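Local coordinates for protein putative glutathione S-transferase (Sinorhizobium meliloti, PDB 4MDC) that probably transfers glutathione to electrophilic substrates as a homodimeric glutathione S-transferase, at residues S35-V38 against R39-S43; P155-K158 against I159-S163; E53-P56 against W57-R60; P111-R114 against A115-R119. One frame throughout, in Å; residues are numbered along the deposited sequence. Where two conformers were deposited one is given.

Contact 1 (S35-V38 against R39-S43); sequences SRFV and RLILS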
loop_
_atom_site.group_PDB
_atom_site.type_symbol
_atom_site.label_atom_id
_atom_site.label_comp_id
_atom_site.label_asym_id
_atom_site.label_seq_id
_atom_site.Cartn_x
_atom_site.Cartn_y
_atom_site.Cartn_z
ATOM N N SER B 35 3.067 11.744 4.303
ATOM C CA SER B 35 3.313 13.079 3.916
ATOM C C SER B 35 4.734 13.507 4.279
ATOM O O SER B 35 5.410 14.167 3.501
ATOM C CB SER B 35 2.309 14.061 4.611
ATOM O OG SER B 35 0.940 13.895 4.209
ATOM N N ARG B 36 5.153 13.226 5.514
ATOM C CA ARG B 36 6.480 13.563 5.950
ATOM C C ARG B 36 7.546 12.846 5.150
ATOM O O ARG B 36 8.586 13.419 4.877
ATOM C CB ARG B 36 6.641 13.301 7.458
ATOM C CG ARG B 36 5.872 14.287 8.315
ATOM C CD ARG B 36 6.197 14.106 9.760
ATOM N NE ARG B 36 5.708 15.278 10.522
ATOM C CZ ARG B 36 6.236 15.699 11.638
ATOM N NH1 ARG B 36 7.234 15.087 12.239
ATOM N NH2 ARG B 36 5.746 16.831 12.185
ATOM N N PHE B 37 7.256 11.622 4.769
ATOM C CA PHE B 37 8.178 10.841 3.967
ATOM C C PHE B 37 8.441 11.538 2.618
ATOM O O PHE B 37 9.605 11.664 2.209
ATOM C CB PHE B 37 7.562 9.470 3.754
ATOM C CG PHE B 37 8.195 8.627 2.679
ATOM C CD1 PHE B 37 9.483 8.087 2.823
ATOM C CD2 PHE B 37 7.500 8.346 1.547
ATOM C CE1 PHE B 37 10.023 7.256 1.844
ATOM C CE2 PHE B 37 8.037 7.498 0.571
ATOM C CZ PHE B 37 9.310 6.955 0.713
ATOM N N VAL B 38 7.380 11.946 1.956
ATOM C CA VAL B 38 7.511 12.690 0.710
ATOM C C VAL B 38 8.230 14.011 0.868
ATOM O O VAL B 38 9.099 14.355 0.101
ATOM C CB VAL B 38 6.145 12.863 0.038
ATOM C CG1 VAL B 38 6.253 13.763 -1.177
ATOM C CG2 VAL B 38 5.665 11.485 -0.418
ATOM N N ARG B 39 7.906 14.744 1.924
ATOM C CA ARG B 39 8.629 15.956 2.192
ATOM C C ARG B 39 10.134 15.739 2.322
ATOM O O ARG B 39 10.937 16.573 1.869
ATOM C CB ARG B 39 8.079 16.659 3.436
ATOM C CG ARG B 39 6.738 17.321 3.192
ATOM C CD ARG B 39 6.057 17.666 4.505
ATOM N NE ARG B 39 6.728 18.746 5.207
ATOM C CZ ARG B 39 6.390 19.149 6.429
ATOM N NH1 ARG B 39 5.453 18.494 7.128
ATOM N NH2 ARG B 39 7.045 20.178 6.986
ATOM N N LEU B 40 10.520 14.675 3.021
ATOM C CA LEU B 40 11.904 14.367 3.209
ATOM C C LEU B 40 12.599 14.077 1.905
ATOM O O LEU B 40 13.746 14.548 1.694
ATOM C CB LEU B 40 12.097 13.207 4.190
ATOM C CG LEU B 40 11.770 13.462 5.662
ATOM C CD1 LEU B 40 11.772 12.148 6.445
ATOM C CD2 LEU B 40 12.755 14.443 6.269
ATOM N N ILE B 41 11.946 13.324 1.035
ATOM C CA ILE B 41 12.514 13.096 -0.284
ATOM C C ILE B 41 12.732 14.394 -1.073
ATOM O O ILE B 41 13.831 14.641 -1.609
ATOM C CB ILE B 41 11.665 12.140 -1.149
ATOM C CG1 ILE B 41 11.494 10.795 -0.437
ATOM C CG2 ILE B 41 12.329 12.007 -2.491
ATOM C CD1 ILE B 41 10.379 9.986 -1.057
ATOM N N LEU B 42 11.703 15.231 -1.077
ATOM C CA LEU B 42 11.756 16.520 -1.772
ATOM C C LEU B 42 12.895 17.390 -1.217
ATOM O O LEU B 42 13.662 17.931 -2.017
ATOM C CB LEU B 42 10.413 17.211 -1.726
ATOM C CG LEU B 42 9.248 16.576 -2.482
ATOM C CD1 LEU B 42 7.899 17.136 -2.041
ATOM C CD2 LEU B 42 9.439 16.793 -3.978
ATOM N N SER B 43 13.050 17.479 0.112
ATOM C CA SER B 43 14.178 18.209 0.707
ATOM C C SER B 43 15.559 17.629 0.403
ATOM O O SER B 43 16.480 18.371 0.070
ATOM C CB SER B 43 14.049 18.358 2.239
ATOM O OG SER B 43 12.872 19.009 2.503
#

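Contact 2 (P155-K158 against I159-S163); sequences PDSK and ILRTS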
loop_
_atom_site.group_PDB
_atom_site.type_symbol
_atom_site.label_atom_id
_atom_site.label_comp_id
_atom_site.label_asym_id
_atom_site.label_seq_id
_atom_site.Cartn_x
_atom_site.Cartn_y
_atom_site.Cartn_z
ATOM N N PRO B 155 -11.243 10.891 23.009
ATOM C CA PRO B 155 -10.498 9.740 22.471
ATOM C C PRO B 155 -11.079 8.420 22.976
ATOM O O PRO B 155 -11.431 8.313 24.147
ATOM C CB PRO B 155 -9.076 9.942 23.013
ATOM C CG PRO B 155 -8.987 11.404 23.334
ATOM C CD PRO B 155 -10.369 11.815 23.743
ATOM N N ASP B 156 -11.152 7.423 22.098
ATOM C CA ASP B 156 -11.640 6.090 22.457
ATOM C C ASP B 156 -10.524 5.329 23.192
ATOM O O ASP B 156 -9.476 5.018 22.592
ATOM C CB ASP B 156 -12.051 5.346 21.199
ATOM C CG ASP B 156 -12.628 3.970 21.481
ATOM O OD1 ASP B 156 -11.935 3.071 21.977
ATOM O OD2 ASP B 156 -13.800 3.767 21.170
ATOM N N SER B 157 -10.720 5.039 24.486
ATOM C CA SER B 157 -9.650 4.446 25.289
ATOM C C SER B 157 -9.227 3.063 24.764
ATOM O O SER B 157 -8.052 2.711 24.858
ATOM C CB SER B 157 -10.044 4.366 26.773
ATOM O OG SER B 157 -11.149 3.507 26.933
ATOM N N LYS B 158 -10.166 2.313 24.189
ATOM C CA LYS B 158 -9.882 0.959 23.724
ATOM C C LYS B 158 -8.994 0.987 22.462
ATOM O O LYS B 158 -8.027 0.226 22.354
ATOM C CB LYS B 158 -11.164 0.162 23.505
ATOM C CG LYS B 158 -10.924 -1.263 22.976
ATOM C CD LYS B 158 -12.155 -2.016 22.470
ATOM C CE LYS B 158 -11.814 -2.792 21.199
ATOM N NZ LYS B 158 -12.377 -4.167 21.225
ATOM N N ILE B 159 -9.309 1.888 21.542
ATOM C CA ILE B 159 -8.439 2.094 20.375
ATOM C C ILE B 159 -7.049 2.615 20.793
ATOM O O ILE B 159 -6.030 2.128 20.295
ATOM C CB ILE B 159 -9.097 3.020 19.346
ATOM C CG1 ILE B 159 -10.328 2.326 18.770
ATOM C CG2 ILE B 159 -8.105 3.357 18.229
ATOM C CD1 ILE B 159 -11.239 3.263 17.992
ATOM N N LEU B 160 -6.982 3.567 21.730
ATOM C CA LEU B 160 -5.668 4.007 22.231
ATOM C C LEU B 160 -4.869 2.853 22.775
ATOM O O LEU B 160 -3.680 2.733 22.523
ATOM C CB LEU B 160 -5.756 5.051 23.349
ATOM C CG LEU B 160 -6.153 6.449 22.928
ATOM C CD1 LEU B 160 -6.226 7.369 24.136
ATOM C CD2 LEU B 160 -5.172 6.979 21.935
ATOM N N ARG B 161 -5.511 2.022 23.583
ATOM C CA ARG B 161 -4.791 0.927 24.204
ATOM C C ARG B 161 -4.249 -0.066 23.198
ATOM O O ARG B 161 -3.133 -0.499 23.332
ATOM C CB ARG B 161 -5.674 0.255 25.256
ATOM C CG ARG B 161 -5.022 -0.856 26.025
ATOM C CD ARG B 161 -5.975 -1.238 27.126
ATOM N NE ARG B 161 -7.212 -1.814 26.613
ATOM C CZ ARG B 161 -8.458 -1.322 26.735
ATOM N NH1 ARG B 161 -8.724 -0.173 27.370
ATOM N NH2 ARG B 161 -9.467 -2.015 26.201
ATOM N N THR B 162 -5.070 -0.434 22.229
ATOM C CA THR B 162 -4.686 -1.386 21.200
ATOM C C THR B 162 -3.502 -0.811 20.419
ATOM O O THR B 162 -2.499 -1.503 20.225
ATOM C CB THR B 162 -5.866 -1.718 20.271
ATOM O OG1 THR B 162 -6.910 -2.283 21.044
ATOM C CG2 THR B 162 -5.482 -2.780 19.220
ATOM N N SER B 163 -3.637 0.431 19.954
ATOM C CA SER B 163 -2.588 1.038 19.145
ATOM C C SER B 163 -1.273 1.140 19.893
ATOM O O SER B 163 -0.227 0.805 19.382
ATOM C CB SER B 163 -2.980 2.435 18.728
ATOM O OG SER B 163 -4.198 2.410 18.081
#

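Contact 3 (E53-P56 against W57-R60); sequences EEQP and WENR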
loop_
_atom_site.group_PDB
_atom_site.type_symbol
_atom_site.label_atom_id
_atom_site.label_comp_id
_atom_site.label_asym_id
_atom_site.label_seq_id
_atom_site.Cartn_x
_atom_site.Cartn_y
_atom_site.Cartn_z
ATOM N N GLU B 53 -1.996 22.311 3.560
ATOM C CA GLU B 53 -2.467 21.440 4.612
ATOM C C GLU B 53 -3.906 21.019 4.358
ATOM O O GLU B 53 -4.767 21.847 4.010
ATOM C CB GLU B 53 -2.336 22.115 5.985
ATOM C CG GLU B 53 -2.600 21.122 7.123
ATOM C CD GLU B 53 -2.308 21.688 8.500
ATOM O OE1 GLU B 53 -1.304 22.386 8.684
ATOM O OE2 GLU B 53 -3.050 21.343 9.434
ATOM N N GLU B 54 -4.181 19.729 4.495
ATOM C CA GLU B 54 -5.548 19.183 4.301
ATOM C C GLU B 54 -5.929 18.319 5.499
ATOM O O GLU B 54 -5.074 17.649 6.034
ATOM C CB GLU B 54 -5.593 18.351 3.034
ATOM C CG GLU B 54 -5.630 19.196 1.765
ATOM C CD GLU B 54 -6.912 20.040 1.617
ATOM O OE1 GLU B 54 -7.979 19.634 2.125
ATOM O OE2 GLU B 54 -6.838 21.111 0.986
ATOM N N GLN B 55 -7.182 18.228 5.878
ATOM C CA GLN B 55 -7.537 17.346 7.021
ATOM C C GLN B 55 -7.895 15.918 6.487
ATOM O O GLN B 55 -8.861 15.785 5.752
ATOM C CB GLN B 55 -8.665 18.021 7.791
ATOM C CG GLN B 55 -8.278 19.446 8.290
ATOM C CD GLN B 55 -6.914 19.500 9.050
ATOM O OE1 GLN B 55 -6.680 18.696 9.961
ATOM N NE2 GLN B 55 -6.009 20.444 8.671
ATOM N N PRO B 56 -7.099 14.859 6.834
ATOM C CA PRO B 56 -7.333 13.489 6.275
ATOM C C PRO B 56 -8.767 12.973 6.538
ATOM O O PRO B 56 -9.324 12.247 5.707
ATOM C CB PRO B 56 -6.308 12.591 7.027
ATOM C CG PRO B 56 -5.261 13.528 7.486
ATOM C CD PRO B 56 -5.960 14.850 7.772
ATOM N N TRP B 57 -9.347 13.401 7.669
ATOM C CA TRP B 57 -10.741 13.097 8.041
ATOM C C TRP B 57 -11.880 13.934 7.413
ATOM O O TRP B 57 -13.038 13.530 7.489
ATOM C CB TRP B 57 -10.876 13.214 9.565
ATOM C CG TRP B 57 -10.488 14.606 10.080
ATOM C CD1 TRP B 57 -9.226 15.042 10.469
ATOM C CD2 TRP B 57 -11.344 15.725 10.199
ATOM N NE1 TRP B 57 -9.273 16.366 10.836
ATOM C CE2 TRP B 57 -10.561 16.809 10.680
ATOM C CE3 TRP B 57 -12.697 15.928 9.957
ATOM C CZ2 TRP B 57 -11.094 18.072 10.910
ATOM C CZ3 TRP B 57 -13.228 17.201 10.182
ATOM C CH2 TRP B 57 -12.420 18.252 10.663
ATOM N N GLU B 58 -11.608 15.117 6.880
ATOM C CA GLU B 58 -12.719 16.096 6.632
ATOM C C GLU B 58 -13.640 15.873 5.433
ATOM O O GLU B 58 -14.725 16.476 5.353
ATOM C CB GLU B 58 -12.154 17.512 6.471
ATOM C CG GLU B 58 -13.184 18.644 6.358
ATOM C CD GLU B 58 -12.564 20.036 6.378
ATOM O OE1 GLU B 58 -11.325 20.171 6.332
ATOM O OE2 GLU B 58 -13.319 21.020 6.426
ATOM N N ASN B 59 -13.175 15.094 4.473
ATOM C CA ASN B 59 -13.967 14.830 3.255
ATOM C C ASN B 59 -14.461 16.059 2.499
ATOM O O ASN B 59 -15.628 16.163 2.147
ATOM C CB ASN B 59 -15.191 13.967 3.590
ATOM C CG ASN B 59 -14.831 12.673 4.270
ATOM O OD1 ASN B 59 -15.500 12.295 5.232
ATOM N ND2 ASN B 59 -13.784 11.981 3.791
ATOM N N ARG B 60 -13.605 17.033 2.277
ATOM C CA ARG B 60 -14.097 18.197 1.580
ATOM C C ARG B 60 -14.197 17.907 0.082
ATOM O O ARG B 60 -13.327 17.260 -0.490
ATOM C CB ARG B 60 -13.219 19.407 1.870
ATOM C CG ARG B 60 -13.898 20.719 1.552
ATOM C CD ARG B 60 -13.098 21.955 1.994
ATOM N NE ARG B 60 -11.914 22.149 1.158
ATOM C CZ ARG B 60 -10.697 21.693 1.437
ATOM N NH1 ARG B 60 -10.468 21.069 2.588
ATOM N NH2 ARG B 60 -9.691 21.870 0.571
HETATM O O HOH W 1 -9.301 19.133 4.349
#

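Contact 4 (P111-R114 against A115-R119); sequences PFQR and AEIRR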
loop_
_atom_site.group_PDB
_atom_site.type_symbol
_atom_site.label_atom_id
_atom_site.label_comp_id
_atom_site.label_asym_id
_atom_site.label_seq_id
_atom_site.Cartn_x
_atom_site.Cartn_y
_atom_site.Cartn_z
ATOM N N PRO B 111 17.703 -4.689 -8.629
ATOM C CA PRO B 111 16.311 -5.038 -8.317
ATOM C C PRO B 111 16.087 -5.590 -6.917
ATOM O O PRO B 111 15.054 -5.242 -6.289
ATOM C CB PRO B 111 15.934 -6.016 -9.388
ATOM C CG PRO B 111 16.779 -5.614 -10.574
ATOM C CD PRO B 111 18.089 -5.150 -9.978
ATOM N N PHE B 112 17.013 -6.382 -6.400
ATOM C CA PHE B 112 16.834 -6.918 -5.047
ATOM C C PHE B 112 17.009 -5.847 -3.971
ATOM O O PHE B 112 16.291 -5.868 -2.992
ATOM C CB PHE B 112 17.661 -8.199 -4.791
ATOM C CG PHE B 112 17.084 -9.423 -5.483
ATOM C CD1 PHE B 112 15.987 -10.087 -4.952
ATOM C CD2 PHE B 112 17.625 -9.878 -6.671
ATOM C CE1 PHE B 112 15.426 -11.155 -5.606
ATOM C CE2 PHE B 112 17.097 -11.010 -7.316
ATOM C CZ PHE B 112 15.998 -11.641 -6.777
ATOM N N GLN B 113 17.944 -4.925 -4.159
ATOM C CA GLN B 113 18.094 -3.817 -3.216
ATOM C C GLN B 113 16.870 -2.913 -3.285
ATOM O O GLN B 113 16.361 -2.459 -2.247
ATOM C CB GLN B 113 19.377 -3.065 -3.530
ATOM C CG GLN B 113 19.725 -1.962 -2.544
ATOM C CD GLN B 113 19.868 -2.445 -1.120
ATOM O OE1 GLN B 113 20.033 -3.642 -0.859
ATOM N NE2 GLN B 113 19.770 -1.515 -0.174
ATOM N N ARG B 114 16.378 -2.649 -4.494
ATOM C CA ARG B 114 15.142 -1.860 -4.634
ATOM C C ARG B 114 13.985 -2.527 -3.883
ATOM O O ARG B 114 13.209 -1.829 -3.243
ATOM C CB ARG B 114 14.770 -1.693 -6.107
ATOM C CG ARG B 114 15.686 -0.745 -6.841
ATOM C CD ARG B 114 15.635 -0.939 -8.358
ATOM N NE ARG B 114 14.498 -0.373 -9.056
ATOM C CZ ARG B 114 14.359 0.912 -9.406
ATOM N NH1 ARG B 114 15.246 1.841 -9.075
ATOM N NH2 ARG B 114 13.288 1.274 -10.075
ATOM N N ALA B 115 13.826 -3.865 -4.094
ATOM C CA ALA B 115 12.784 -4.646 -3.413
ATOM C C ALA B 115 12.869 -4.486 -1.875
ATOM O O ALA B 115 11.851 -4.302 -1.193
ATOM C CB ALA B 115 12.836 -6.101 -3.780
ATOM N N GLU B 116 14.073 -4.515 -1.331
ATOM C CA GLU B 116 14.233 -4.346 0.132
ATOM C C GLU B 116 13.937 -2.933 0.633
ATOM O O GLU B 116 13.307 -2.788 1.664
ATOM C CB GLU B 116 15.648 -4.774 0.549
ATOM C CG GLU B 116 15.954 -4.649 2.034
ATOM C CD GLU B 116 15.095 -5.514 2.943
ATOM O OE1 GLU B 116 14.354 -6.423 2.503
ATOM O OE2 GLU B 116 15.131 -5.282 4.180
ATOM N N ILE B 117 14.324 -1.919 -0.128
ATOM C CA ILE B 117 13.992 -0.519 0.192
ATOM C C ILE B 117 12.474 -0.339 0.188
ATOM O O ILE B 117 11.890 0.158 1.161
ATOM C CB ILE B 117 14.688 0.442 -0.776
ATOM C CG1 ILE B 117 16.184 0.349 -0.558
ATOM C CG2 ILE B 117 14.180 1.884 -0.578
ATOM C CD1 ILE B 117 17.007 0.957 -1.677
ATOM N N ARG B 118 11.818 -0.871 -0.828
ATOM C CA ARG B 118 10.345 -0.834 -0.897
ATOM C C ARG B 118 9.713 -1.579 0.290
ATOM O O ARG B 118 8.655 -1.182 0.792
ATOM C CB ARG B 118 9.873 -1.408 -2.269
ATOM C CG ARG B 118 10.197 -0.462 -3.417
ATOM C CD ARG B 118 10.021 -1.092 -4.744
ATOM N NE ARG B 118 10.261 -0.160 -5.844
ATOM C CZ ARG B 118 10.682 -0.514 -7.050
ATOM N NH1 ARG B 118 11.042 -1.770 -7.315
ATOM N NH2 ARG B 118 10.820 0.428 -7.978
ATOM N N ARG B 119 10.253 -2.768 0.606
ATOM C CA ARG B 119 9.636 -3.610 1.638
ATOM C C ARG B 119 9.612 -2.826 2.968
ATOM O O ARG B 119 8.621 -2.804 3.714
ATOM C CB ARG B 119 10.420 -4.883 1.854
ATOM C CG ARG B 119 9.799 -5.876 2.859
ATOM C CD ARG B 119 10.690 -7.118 3.080
ATOM N NE ARG B 119 11.872 -6.766 3.873
ATOM C CZ ARG B 119 11.872 -6.572 5.201
ATOM N NH1 ARG B 119 10.790 -6.758 5.935
ATOM N NH2 ARG B 119 12.979 -6.196 5.805
#

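Contact 1 (S35-V38 against R39-S43)
Arg39 and Val38 bury the most surface here, and each packs against a residue one helical turn away. The CG of Arg39 lies 3.4 Å from Ser35 O, on the same carbonyl that accepts its backbone N-H at 3.0 Å. Further out the chain of Arg39 bends at chi3 (70°). Its NH1 then passes obliquely to CG of Arg36, 4.4 Å away. Glu236 forms a salt bridge with both arginines, which probably offsets their like charges. Arg36 also hydrogen-bonds to Ser201 and Tyr247.

Val38 lies beside Leu42, and the two side chains point the same way. CG1 of Val38 meets CD1 of Leu42 at 3.9 Å. This branch stands opposite the backbone N (chi1 174°), which carries it along the helix toward Leu42. The segments are consecutive turns of helix 33-44, the connection of the beta-alpha-beta unit between strands 25-28 and 50-53 in the thioredoxin-like N-terminal domain. Val38 and Arg39 both touch Leu26 of the first of these strands.

Phe37 and Ile41 occupy another side of the helix, near Ala195 and Tyr191 of helix 191-205. CD1 of Ile41 sits over one face of the Phe37 ring in a CH-pi contact, 3.9 Å from the centroid and displaced toward the rim. The backbone bond from Leu42 N to Val38 O is 3.0 Å long.

Contact 2 (P155-K158 against I159-S163)
Asp156 and Ile159 form the close part of this contact, where a carboxylate turns back over the first turn of helix 157-165. OD1 of Asp156 accepts the backbone N-H of Ile159 at 2.9 Å. The bond is nearly straight (166°), but it meets the oxygen on its anti side and 31° out of the carboxylate plane. The same oxygen takes a second, weak bond from Lys158 N. Asp156 places CG opposite its own backbone N (chi1 -178°), and this swings the carboxylate toward the amides of the first turn. The Ile159 side chain crosses that of Asp156 at about a right angle, with CD1 at 3.8 Å from the aspartate CG. Replacing Asp156 with alanine would remove the carboxylate and would probably leave the Ile159 and Lys158 amides without this side-chain acceptor.

Pro155 CB touches CD1 of Leu160 at 4.0 Å, a lighter contact. Ile159 and Leu160 face helix 111-145, where both touch Glu139.

The solvent side is looser. Arg161 bends at chi3 and brings one guanidinium face over CA of Lys158. Its NH2 lies 3.6 Å from the Lys158 CG, so the contact is made with the aliphatic part of the lysine. The charged ends stay apart, with Lys158 NZ 6.2 Å from Arg161 NH2. The bonds to Asp156 OD1 make this residue an N-cap, which opens a short helix of the all-helical C-terminal domain of a glutathione S-transferase.

Contact 3 (E53-P56 against W57-R60)
Glu54 and Arg60 make the ionic part of this contact. The guanidinium meets the carboxylate end-on with two nitrogens. NH1 of Arg60 bonds to Glu54 OE1 at 2.9 Å, and NH2 bonds to OE2 at 3.0 Å. Both oxygens use their syn lone pairs. The NH2 bond is straight (169°) and lies in the guanidinium plane, while the NH1 bond is tilted from it. The two groups are not coplanar; their planes stand 33° apart. Glu58 joins the network through a long ion pair with Arg60 NH1. Asp62 forms a further salt bridge with Arg60 NE.

One water gathers the polar groups. It donates to Glu54 OE1 at 2.6 Å and to Glu58 OE1, and accepts from the backbone N of Gln55. It thereby links two carboxylates of like charge.

The backbone bond from Glu58 N to Gln55 O, 3.0 Å, closes the turn.

The packing centres on Trp57. CB of Gln55 lies over the five-membered ring, 3.8 Å from its centroid, in a CH-pi contact. CB of Glu58 reaches the same face of the indole. With CG between its backbone N and carbonyl carbon (chi1 58°), the Trp57 side chain lies alongside Gln55, pointing the same way. Its ring also meets that of Phe142 on helix 111-145.

The arrangement is a type I beta turn from Gln55 to Glu58, in the connection that leaves strand 50-53 and leads into helix 61-66 of the N-terminal domain.

Contact 4 (P111-R114 against A115-R119)
The guanidinium of Arg118 carries CB of Arg114 over one face, with NH1 at 3.9 Å from that carbon. The two arginine side chains run side by side, but their guanidinium planes stand 80° apart. NH2 of Arg114 is 3.3 Å from NH2 of Arg118. This close approach is probably offset by Glu95 of the second subunit, which forms salt bridges with both arginines; within the chain Ala108 O accepts from Arg114 and Glu91 pairs with Arg118.

At the edge of the Arg119 guanidinium lies the carboxylate of Glu116. The grip is side-on: NE of Arg119 bonds to Glu116 OE1 at 2.9 Å with a nearly linear angle (178°), and NH2 bonds to OE2 at 2.8 Å. OE2 also pairs with Arg181. Replacing Glu116 with glutamine would take away a charge shared by Arg119 and Arg181, and would probably weaken both pairings.

The side chains of Ile117 and Gln113 cross obliquely, with Ile117 CD1 4.0 Å from Gln113 NE2, which is hydrogen-bonded to Ala185 O. Phe112 makes a cation-pi contact with Arg81 of the second subunit.

This first part of the long helix 111-145 contributes to the dimer interface of the glutathione S-transferase fold.

How the contacts relate
From the N terminus the order is contact 1, contact 3, contact 4 and contact 2. Each is made within one continuous stretch, so none closes a long loop, and none nests in or crosses another. Contact 1 lies on helix 33-44, which leads to strand 50-53; contact 3 turns the chain beyond that strand toward helix 61-66. Both belong to the N-terminal domain, with centres about 19 Å apart. Contact 4 opens helix 111-145, and contact 2 starts the next helix, 157-165. Their centres are about 34 Å apart. Helix 111-145 links three sites: it begins with contact 4, and further along touches contact 2, then contact 3.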